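Local coordinates for protein Endonuclease/exonuclease/phosphatase (Beutenbergia cavernae DSM 12333, PDB 4RUW) that belongs to the endonuclease/exonuclease/phosphatase family, pairing a DNase I-like domain that carries a zinc ion with an immunoglobulin-like domain, at residues A[202-207]-A[211-216]; A[281-286]-A[311-316]; A[380-385]-A[391-396]. One frame throughout, in Å; residues are numbered along the deposited sequence.

Interaction 1: residues A[202-207]-A[211-216]; sequences STPGSA and EDQKEQ
Ser-202 and the carboxamide of Gln-216 are joined by two hydrogen bonds at the turn that leads from strand 192-200 into helix 207-222 of the DNase I-like domain. Gln-216 OE1 accepts the backbone N of Ser-202 at 3.0 Å, on a lone pair in the carbonyl plane and along a nearly straight bond (174°). The NE2 of the same amide donates to Ser-202 OG at 2.9 Å. Serine fits because its OG, held beside its own backbone N (chi1 -68°), sets an acceptor next to a donor, and glutamine offers the matching pair. Asn-168 ND2 also binds this hydroxyl, while Gln-216 NE2 has a second partner in Pro-167 O.

Gln-213, one turn earlier on the helix, grips the other backbone polar atom of Ser-202: its NE2 donates to Ser-202 O at 2.9 Å, with the donor tilted 30° from the carbonyl plane, and also binds Asn-237 O. The ring of Pro-204 packs across this amide, its CD 3.6 Å from Gln-213 NE2. Proline suits the centre of an inverse gamma turn, which bends the chain toward the helix start. There Ser-206 is the N-cap, its OG bonded to Leu-209 N.

Glu-211 N to Ala-207 O, 3.0 Å, is an i to i+4 bond of the helix's first turn. Lys-214 NZ forms a salt bridge with Glu-211 OE1, and Gln-250 bonds both Glu-211 OE2 and Lys-214 NZ. A water lies 2.9 Å from Ala-207 O and 2.8 Å from Glu-211 OE2.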
loop_
_atom_site.group_PDB
_atom_site.type_symbol
_atom_site.label_atom_id
_atom_site.label_comp_id
_atom_site.label_asym_id
_atom_site.label_seq_id
_atom_site.Cartn_x
_atom_site.Cartn_y
_atom_site.Cartn_z
ATOM N N SER A 202 8.275 0.946 -10.490
ATOM C CA SER A 202 8.166 1.351 -11.883
ATOM C C SER A 202 6.714 1.411 -12.338
ATOM O O SER A 202 5.848 0.737 -11.790
ATOM C CB SER A 202 8.897 0.364 -12.784
ATOM O OG SER A 202 10.293 0.405 -12.590
ATOM N N THR A 203 6.468 2.213 -13.362
ATOM C CA THR A 203 5.171 2.241 -14.024
ATOM C C THR A 203 5.015 1.002 -14.895
ATOM O O THR A 203 6.003 0.454 -15.376
ATOM C CB THR A 203 5.043 3.473 -14.925
ATOM O OG1 THR A 203 6.020 3.394 -15.972
ATOM C CG2 THR A 203 5.243 4.743 -14.117
ATOM N N PRO A 204 3.775 0.541 -15.105
ATOM C CA PRO A 204 3.576 -0.660 -15.922
ATOM C C PRO A 204 3.472 -0.296 -17.401
ATOM O O PRO A 204 2.482 -0.617 -18.057
ATOM C CB PRO A 204 2.244 -1.204 -15.404
ATOM C CG PRO A 204 1.489 0.026 -15.023
ATOM C CD PRO A 204 2.516 1.009 -14.496
ATOM N N GLY A 205 4.508 0.344 -17.931
ATOM C CA GLY A 205 4.449 0.906 -19.269
ATOM C C GLY A 205 4.647 -0.074 -20.410
ATOM O O GLY A 205 4.450 0.280 -21.572
ATOM N N SER A 206 5.036 -1.303 -20.087
ATOM C CA SER A 206 5.358 -2.314 -21.089
ATOM C C SER A 206 5.522 -3.647 -20.379
ATOM O O SER A 206 5.591 -3.688 -19.149
ATOM C CB SER A 206 6.679 -1.970 -21.769
ATOM O OG SER A 206 7.736 -2.068 -20.822
ATOM N N ALA A 207 5.620 -4.731 -21.140
ATOM C CA ALA A 207 5.833 -6.041 -20.548
ATOM C C ALA A 207 7.117 -6.091 -19.720
ATOM O O ALA A 207 7.107 -6.609 -18.603
ATOM C CB ALA A 207 5.832 -7.119 -21.622
ATOM N N GLU A 211 7.590 -6.860 -15.656
ATOM C CA GLU A 211 8.545 -7.820 -15.108
ATOM C C GLU A 211 9.452 -7.162 -14.068
ATOM O O GLU A 211 9.784 -7.768 -13.052
ATOM C CB GLU A 211 9.360 -8.491 -16.216
ATOM C CG GLU A 211 8.518 -9.350 -17.162
ATOM C CD GLU A 211 7.710 -10.438 -16.446
ATOM O OE1 GLU A 211 8.157 -10.957 -15.401
ATOM O OE2 GLU A 211 6.614 -10.785 -16.937
ATOM N N ASP A 212 9.827 -5.909 -14.300
ATOM C CA ASP A 212 10.580 -5.177 -13.290
ATOM C C ASP A 212 9.744 -4.899 -12.040
ATOM O O ASP A 212 10.260 -5.042 -10.934
ATOM C CB ASP A 212 11.166 -3.879 -13.847
ATOM C CG ASP A 212 12.348 -4.122 -14.765
ATOM O OD1 ASP A 212 12.944 -5.224 -14.700
ATOM O OD2 ASP A 212 12.684 -3.208 -15.540
ATOM N N GLN A 213 8.474 -4.504 -12.195
ATOM C CA GLN A 213 7.604 -4.326 -11.030
ATOM C C GLN A 213 7.625 -5.571 -10.157
ATOM O O GLN A 213 7.738 -5.481 -8.931
ATOM C CB GLN A 213 6.160 -4.062 -11.447
ATOM C CG GLN A 213 5.901 -2.733 -12.118
ATOM C CD GLN A 213 4.426 -2.541 -12.386
ATOM O OE1 GLN A 213 3.752 -3.465 -12.841
ATOM N NE2 GLN A 213 3.907 -1.350 -12.087
ATOM N N LYS A 214 7.518 -6.737 -10.787
ATOM C CA LYS A 214 7.522 -7.994 -10.042
ATOM C C LYS A 214 8.825 -8.211 -9.283
ATOM O O LYS A 214 8.819 -8.597 -8.108
ATOM C CB LYS A 214 7.260 -9.169 -10.984
ATOM C CG LYS A 214 5.820 -9.239 -11.461
ATOM C CD LYS A 214 5.669 -10.099 -12.702
ATOM C CE LYS A 214 6.122 -11.515 -12.472
ATOM N NZ LYS A 214 5.964 -12.336 -13.711
ATOM N N GLU A 215 9.953 -7.976 -9.940
ATOM C CA GLU A 215 11.231 -8.169 -9.261
ATOM C C GLU A 215 11.448 -7.153 -8.144
ATOM O O GLU A 215 11.975 -7.487 -7.076
ATOM C CB GLU A 215 12.382 -8.125 -10.256
ATOM C CG GLU A 215 12.336 -9.280 -11.251
ATOM C CD GLU A 215 13.687 -9.602 -11.832
ATOM O OE1 GLU A 215 14.378 -8.669 -12.283
ATOM O OE2 GLU A 215 14.063 -10.790 -11.822
ATOM N N GLN A 216 11.025 -5.914 -8.370
ATOM C CA GLN A 216 11.105 -4.883 -7.344
ATOM C C GLN A 216 10.253 -5.266 -6.148
ATOM O O GLN A 216 10.692 -5.171 -4.999
ATOM C CB GLN A 216 10.636 -3.546 -7.917
ATOM C CG GLN A 216 11.525 -3.023 -9.020
ATOM C CD GLN A 216 10.934 -1.843 -9.771
ATOM O OE1 GLN A 216 9.779 -1.447 -9.571
ATOM N NE2 GLN A 216 11.744 -1.261 -10.644
HETATM O O HOH W 1 5.176 -8.787 -18.278
#

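Interaction 2: residues A[281-286]-A[311-316]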
loop_
_atom_site.group_PDB
_atom_site.type_symbol
_atom_site.label_atom_id
_atom_site.label_comp_id
_atom_site.label_asym_id
_atom_site.label_seq_id
_atom_site.Cartn_x
_atom_site.Cartn_y
_atom_site.Cartn_z
ATOM N N ALA A 281 -6.990 13.004 -11.380
ATOM C CA ALA A 281 -7.884 13.149 -12.519
ATOM C C ALA A 281 -8.965 12.068 -12.586
ATOM O O ALA A 281 -9.974 12.245 -13.265
ATOM C CB ALA A 281 -7.079 13.178 -13.805
ATOM N N SER A 282 -8.762 10.955 -11.884
ATOM C CA SER A 282 -9.749 9.878 -11.884
ATOM C C SER A 282 -10.822 10.049 -10.815
ATOM O O SER A 282 -11.877 9.418 -10.882
ATOM C CB SER A 282 -9.068 8.524 -11.703
ATOM O OG SER A 282 -8.346 8.159 -12.861
ATOM N N TYR A 283 -10.561 10.885 -9.818
ATOM C CA TYR A 283 -11.488 11.010 -8.708
ATOM C C TYR A 283 -12.809 11.599 -9.182
ATOM O O TYR A 283 -12.827 12.596 -9.894
ATOM C CB TYR A 283 -10.896 11.858 -7.577
ATOM C CG TYR A 283 -11.719 11.732 -6.315
ATOM C CD1 TYR A 283 -11.574 10.625 -5.480
ATOM C CD2 TYR A 283 -12.675 12.680 -5.985
ATOM C CE1 TYR A 283 -12.341 10.478 -4.344
ATOM C CE2 TYR A 283 -13.451 12.542 -4.847
ATOM C CZ TYR A 283 -13.270 11.441 -4.029
ATOM O OH TYR A 283 -14.039 11.291 -2.901
ATOM N N GLY A 284 -13.910 10.962 -8.802
ATOM C CA GLY A 284 -15.229 11.445 -9.157
ATOM C C GLY A 284 -15.759 10.964 -10.495
ATOM O O GLY A 284 -16.856 11.351 -10.887
ATOM N N ARG A 285 -14.993 10.134 -11.201
ATOM C CA ARG A 285 -15.419 9.594 -12.494
ATOM C C ARG A 285 -15.857 8.142 -12.352
ATOM O O ARG A 285 -15.031 7.259 -12.157
ATOM C CB ARG A 285 -14.292 9.700 -13.524
ATOM C CG ARG A 285 -13.807 11.122 -13.801
ATOM C CD ARG A 285 -12.850 11.170 -14.984
ATOM N NE ARG A 285 -13.542 10.830 -16.222
ATOM C CZ ARG A 285 -12.986 10.840 -17.427
ATOM N NH1 ARG A 285 -11.715 11.185 -17.579
ATOM N NH2 ARG A 285 -13.711 10.514 -18.492
ATOM N N PRO A 286 -17.171 7.880 -12.446
ATOM C CA PRO A 286 -17.624 6.493 -12.270
ATOM C C PRO A 286 -17.279 5.575 -13.444
ATOM O O PRO A 286 -17.262 4.353 -13.281
ATOM C CB PRO A 286 -19.148 6.629 -12.133
ATOM C CG PRO A 286 -19.475 7.929 -12.777
ATOM C CD PRO A 286 -18.296 8.825 -12.538
ATOM N N VAL A 311 -9.159 9.594 1.131
ATOM C CA VAL A 311 -8.252 10.308 0.255
ATOM C C VAL A 311 -8.321 11.786 0.622
ATOM O O VAL A 311 -9.365 12.296 1.036
ATOM C CB VAL A 311 -8.543 10.086 -1.255
ATOM C CG1 VAL A 311 -8.176 8.656 -1.659
ATOM C CG2 VAL A 311 -9.987 10.426 -1.606
ATOM N N SER A 312 -7.199 12.478 0.510
ATOM C CA SER A 312 -7.181 13.874 0.903
ATOM C C SER A 312 -7.781 14.754 -0.174
ATOM O O SER A 312 -7.313 14.762 -1.318
ATOM C CB SER A 312 -5.767 14.339 1.213
ATOM O OG SER A 312 -5.801 15.653 1.728
ATOM N N LEU A 313 -8.817 15.499 0.203
ATOM C CA LEU A 313 -9.473 16.437 -0.698
ATOM C C LEU A 313 -9.387 17.869 -0.153
ATOM O O LEU A 313 -10.131 18.752 -0.578
ATOM C CB LEU A 313 -10.927 16.027 -0.951
ATOM C CG LEU A 313 -11.116 14.627 -1.550
ATOM C CD1 LEU A 313 -12.595 14.290 -1.655
ATOM C CD2 LEU A 313 -10.463 14.517 -2.914
ATOM N N VAL A 314 -8.461 18.093 0.775
ATOM C CA VAL A 314 -8.181 19.439 1.284
ATOM C C VAL A 314 -7.814 20.395 0.137
ATOM O O VAL A 314 -8.291 21.532 0.073
ATOM C CB VAL A 314 -7.043 19.395 2.348
ATOM C CG1 VAL A 314 -6.689 20.789 2.828
ATOM C CG2 VAL A 314 -7.449 18.518 3.523
ATOM N N ASP A 315 -6.970 19.923 -0.771
ATOM C CA ASP A 315 -6.528 20.713 -1.917
ATOM C C ASP A 315 -6.179 19.702 -2.991
ATOM O O ASP A 315 -5.004 19.414 -3.244
ATOM C CB ASP A 315 -5.292 21.532 -1.541
ATOM C CG ASP A 315 -4.982 22.642 -2.530
ATOM O OD1 ASP A 315 -5.685 22.788 -3.552
ATOM O OD2 ASP A 315 -4.019 23.384 -2.257
ATOM N N ARG A 316 -7.210 19.119 -3.594
ATOM C CA ARG A 316 -7.016 17.950 -4.440
ATOM C C ARG A 316 -6.110 18.206 -5.645
ATOM O O ARG A 316 -5.434 17.292 -6.111
ATOM C CB ARG A 316 -8.358 17.358 -4.881
ATOM C CG ARG A 316 -9.069 18.148 -5.961
ATOM C CD ARG A 316 -10.506 17.671 -6.140
ATOM N NE ARG A 316 -11.304 17.983 -4.958
ATOM C CZ ARG A 316 -12.522 17.506 -4.726
ATOM N NH1 ARG A 316 -13.086 16.672 -5.589
ATOM N NH2 ARG A 316 -13.172 17.854 -3.625
#
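Tyr-283 and Leu-313 approach from opposite directions, and their torsions decide how they meet. With CG anti to the backbone N (chi1 -167°), the tyrosine ring is thrown out from its loop toward segment 311-316. Leu-313 CG lies anti to its carbonyl carbon (chi1 -58°), and the fork of its two methyls faces the ring.

Leu-313 CD2 makes a CH-pi contact over one face of the ring, 4.2 Å from the centroid of Tyr-283. The other methyl, Leu-313 CD1, reaches the phenol end, 3.6 Å from Tyr-283 OH. Farther round the ring, Val-311 CG2 touches Tyr-283 CE1 at 3.6 Å; Val-311, buried at the end of strand 304-311, offers a beta-branched methyl to the ring. Arg-316 NH1 comes no closer than 4.0 Å to Tyr-283 CD2, with the guanidinium and ring planes 82° apart, so this is no stack. Leu-313 CD2 also caps the guanidinium, lying over its centre and 4.0 Å above the guanidinium plane of Arg-316, and thus fills the corner between two nearly perpendicular planes.

Tyr-283 projects from a type II beta turn running from Ser-282 to Arg-285, where Gly-284 accepts the positive phi of the third position. The contact therefore joins a loop leading to strand 296-300, in one sheet of the DNase I-like sandwich, to the end of an outermost strand of the other. Leu-322 adds to the packing on both Tyr-283 and Arg-316.

The phenol oxygen makes a weak hydrogen bond to a glycerol, probably from the crystallisation liquor. No hydrogen bond or salt bridge links the segments themselves, which implies that the attraction between them is mainly dispersive and hydrophobic.

Interaction 3: residues A[380-385]-A[391-396]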
loop_
_atom_site.group_PDB
_atom_site.type_symbol
_atom_site.label_atom_id
_atom_site.label_comp_id
_atom_site.label_asym_id
_atom_site.label_seq_id
_atom_site.Cartn_x
_atom_site.Cartn_y
_atom_site.Cartn_z
ATOM N N ARG A 380 -15.020 -17.573 -0.229
ATOM C CA ARG A 380 -15.554 -17.977 1.060
ATOM C C ARG A 380 -14.449 -18.577 1.911
ATOM O O ARG A 380 -13.662 -19.399 1.439
ATOM C CB ARG A 380 -16.691 -18.980 0.868
ATOM C CG ARG A 380 -17.256 -19.554 2.151
ATOM C CD ARG A 380 -18.559 -20.275 1.860
ATOM N NE ARG A 380 -19.533 -19.344 1.298
ATOM C CZ ARG A 380 -20.488 -19.681 0.436
ATOM N NH1 ARG A 380 -20.608 -20.940 0.028
ATOM N NH2 ARG A 380 -21.322 -18.754 -0.022
ATOM N N ALA A 381 -14.375 -18.130 3.156
ATOM C CA ALA A 381 -13.432 -18.673 4.116
ATOM C C ALA A 381 -14.189 -19.418 5.195
ATOM O O ALA A 381 -15.206 -18.934 5.702
ATOM C CB ALA A 381 -12.617 -17.567 4.741
ATOM N N VAL A 382 -13.701 -20.605 5.530
ATOM C CA VAL A 382 -14.296 -21.382 6.602
ATOM C C VAL A 382 -13.222 -21.809 7.595
ATOM O O VAL A 382 -12.225 -22.440 7.213
ATOM C CB VAL A 382 -15.028 -22.637 6.065
ATOM C CG1 VAL A 382 -15.772 -23.349 7.192
ATOM C CG2 VAL A 382 -15.995 -22.264 4.946
ATOM N N LEU A 383 -13.390 -21.443 8.852
ATOM C CA LEU A 383 -12.600 -21.952 9.933
ATOM C C LEU A 383 -13.268 -23.249 10.422
ATOM O O LEU A 383 -14.427 -23.247 10.730
ATOM C CB LEU A 383 -12.500 -20.918 11.047
ATOM C CG LEU A 383 -11.685 -21.251 12.269
ATOM C CD1 LEU A 383 -10.232 -21.510 11.970
ATOM C CD2 LEU A 383 -11.834 -20.213 13.372
ATOM N N ARG A 384 -12.520 -24.344 10.373
ATOM C CA ARG A 384 -13.045 -25.658 10.721
ATOM C C ARG A 384 -12.264 -26.265 11.876
ATOM O O ARG A 384 -11.074 -25.996 12.034
ATOM C CB ARG A 384 -12.955 -26.598 9.518
ATOM C CG ARG A 384 -13.746 -26.150 8.310
ATOM C CD ARG A 384 -13.679 -27.176 7.185
ATOM N NE ARG A 384 -14.393 -26.706 6.002
ATOM C CZ ARG A 384 -15.712 -26.778 5.848
ATOM N NH1 ARG A 384 -16.469 -27.309 6.800
ATOM N NH2 ARG A 384 -16.274 -26.317 4.743
ATOM N N ASN A 385 -12.931 -27.084 12.685
ATOM C CA ASN A 385 -12.226 -27.849 13.709
ATOM C C ASN A 385 -11.550 -29.074 13.098
ATOM O O ASN A 385 -11.649 -29.303 11.894
ATOM C CB ASN A 385 -13.147 -28.230 14.882
ATOM C CG ASN A 385 -14.303 -29.141 14.473
ATOM O OD1 ASN A 385 -14.261 -29.815 13.446
ATOM N ND2 ASN A 385 -15.341 -29.168 15.299
ATOM N N LEU A 391 -16.723 -23.713 12.066
ATOM C CA LEU A 391 -16.815 -22.903 13.277
ATOM C C LEU A 391 -17.294 -21.494 12.939
ATOM O O LEU A 391 -18.054 -20.891 13.698
ATOM C CB LEU A 391 -15.461 -22.840 13.982
ATOM C CG LEU A 391 -14.911 -24.195 14.437
ATOM C CD1 LEU A 391 -13.523 -24.032 15.035
ATOM C CD2 LEU A 391 -15.855 -24.853 15.434
ATOM N N ARG A 392 -16.836 -20.970 11.808
ATOM C CA ARG A 392 -17.323 -19.695 11.301
ATOM C C ARG A 392 -17.012 -19.614 9.820
ATOM O O ARG A 392 -15.985 -20.120 9.368
ATOM C CB ARG A 392 -16.692 -18.518 12.042
ATOM C CG ARG A 392 -17.280 -17.165 11.642
ATOM C CD ARG A 392 -16.835 -16.051 12.568
ATOM N NE ARG A 392 -17.387 -16.208 13.907
ATOM C CZ ARG A 392 -18.473 -15.582 14.351
ATOM N NH1 ARG A 392 -19.141 -14.755 13.555
ATOM N NH2 ARG A 392 -18.895 -15.784 15.593
ATOM N N THR A 393 -17.915 -18.982 9.081
ATOM C CA THR A 393 -17.799 -18.796 7.645
ATOM C C THR A 393 -17.890 -17.307 7.340
ATOM O O THR A 393 -18.772 -16.620 7.865
ATOM C CB THR A 393 -18.928 -19.545 6.921
ATOM O OG1 THR A 393 -18.836 -20.942 7.225
ATOM C CG2 THR A 393 -18.836 -19.348 5.420
ATOM N N VAL A 394 -16.962 -16.800 6.530
ATOM C CA VAL A 394 -16.976 -15.402 6.126
ATOM C C VAL A 394 -16.809 -15.353 4.614
ATOM O O VAL A 394 -15.917 -16.002 4.059
ATOM C CB VAL A 394 -15.865 -14.599 6.832
ATOM C CG1 VAL A 394 -15.841 -13.158 6.351
ATOM C CG2 VAL A 394 -16.052 -14.653 8.350
ATOM N N THR A 395 -17.677 -14.598 3.948
ATOM C CA THR A 395 -17.721 -14.595 2.492
ATOM C C THR A 395 -17.576 -13.178 1.945
ATOM O O THR A 395 -18.093 -12.223 2.527
ATOM C CB THR A 395 -19.042 -15.217 1.987
ATOM O OG1 THR A 395 -19.191 -16.526 2.544
ATOM C CG2 THR A 395 -19.068 -15.318 0.463
ATOM N N ASP A 396 -16.861 -13.044 0.830
ATOM C CA ASP A 396 -16.790 -11.779 0.114
ATOM C C ASP A 396 -17.267 -11.963 -1.320
ATOM O O ASP A 396 -16.784 -12.842 -2.037
ATOM C CB ASP A 396 -15.358 -11.248 0.120
ATOM C CG ASP A 396 -15.277 -9.793 -0.295
ATOM O OD1 ASP A 396 -16.110 -8.995 0.165
ATOM O OD2 ASP A 396 -14.383 -9.433 -1.081
#
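The beta hairpin formed by strands 378-384 and 390-396 lies in one sheet of the immunoglobulin-like domain, and its pairing carries a classic beta bulge. Ala-381 and Val-394 form an antiparallel hydrogen-bonded pair, with Ala-381 N to Val-394 O at 2.8 Å and Val-394 N to Ala-381 O at 2.9 Å. Leu-383 N then donates to Arg-392 O at 3.0 Å. At the bulge, Leu-383 O faces two residues: Leu-391 N binds it firmly at 2.7 Å, whereas the bond from Arg-392 N is long and weak at 3.5 Å.

On one face of the hairpin Arg-380 reaches over to two threonines in the non-hydrogen-bonded positions. Its CG, anti to the backbone N (chi1 176°), packs at 3.6 Å on Thr-393 CG2. A bend at chi3 then sets NE against Thr-395 OG1, 3.1 Å away, with the oxygen at the guanidinium edge and in its plane and the bond almost straight (168°). Thr-393 thus supplies a methyl for the aliphatic part of the arginine and Thr-395 a hydroxyl for its N-H. Val-382 lies side by side with Thr-393.

The other face bears Ala-381, Val-394 and Leu-383. Ala-381 and Val-394 pack on Leu-363 and Val-365, and Leu-383 on Trp-409, all from the facing sheet. Arg-392 starts on this face, but its end leads away to a salt bridge with Glu-407 and a cation-pi contact with Trp-409. The hairpin is largely polar on one face and largely apolar on the other, as in a two-sheet immunoglobulin-like beta sandwich.

The three contacts follow one another along the chain without overlapping. Interactions 1 and 2 both belong to the DNase I-like domain, with centres about 26 Å apart and nearest atoms about 13 Å apart. Interaction 3 lies in the immunoglobulin-like domain; its nearest atoms are about 22 Å from interaction 1 and about 19 Å from interaction 2, with centres about 35 and 36 Å away. The zinc ion is held by His-98, Asp-100, His-107 and His-137, none of which lies in any of these segments. A glycerol, probably from the crystallisation liquor, lies about 3 Å from the Tyr-283 side chain in interaction 2. The three contacts differ in kind: buried amide bonds, an apolar ring contact and a strand pairing.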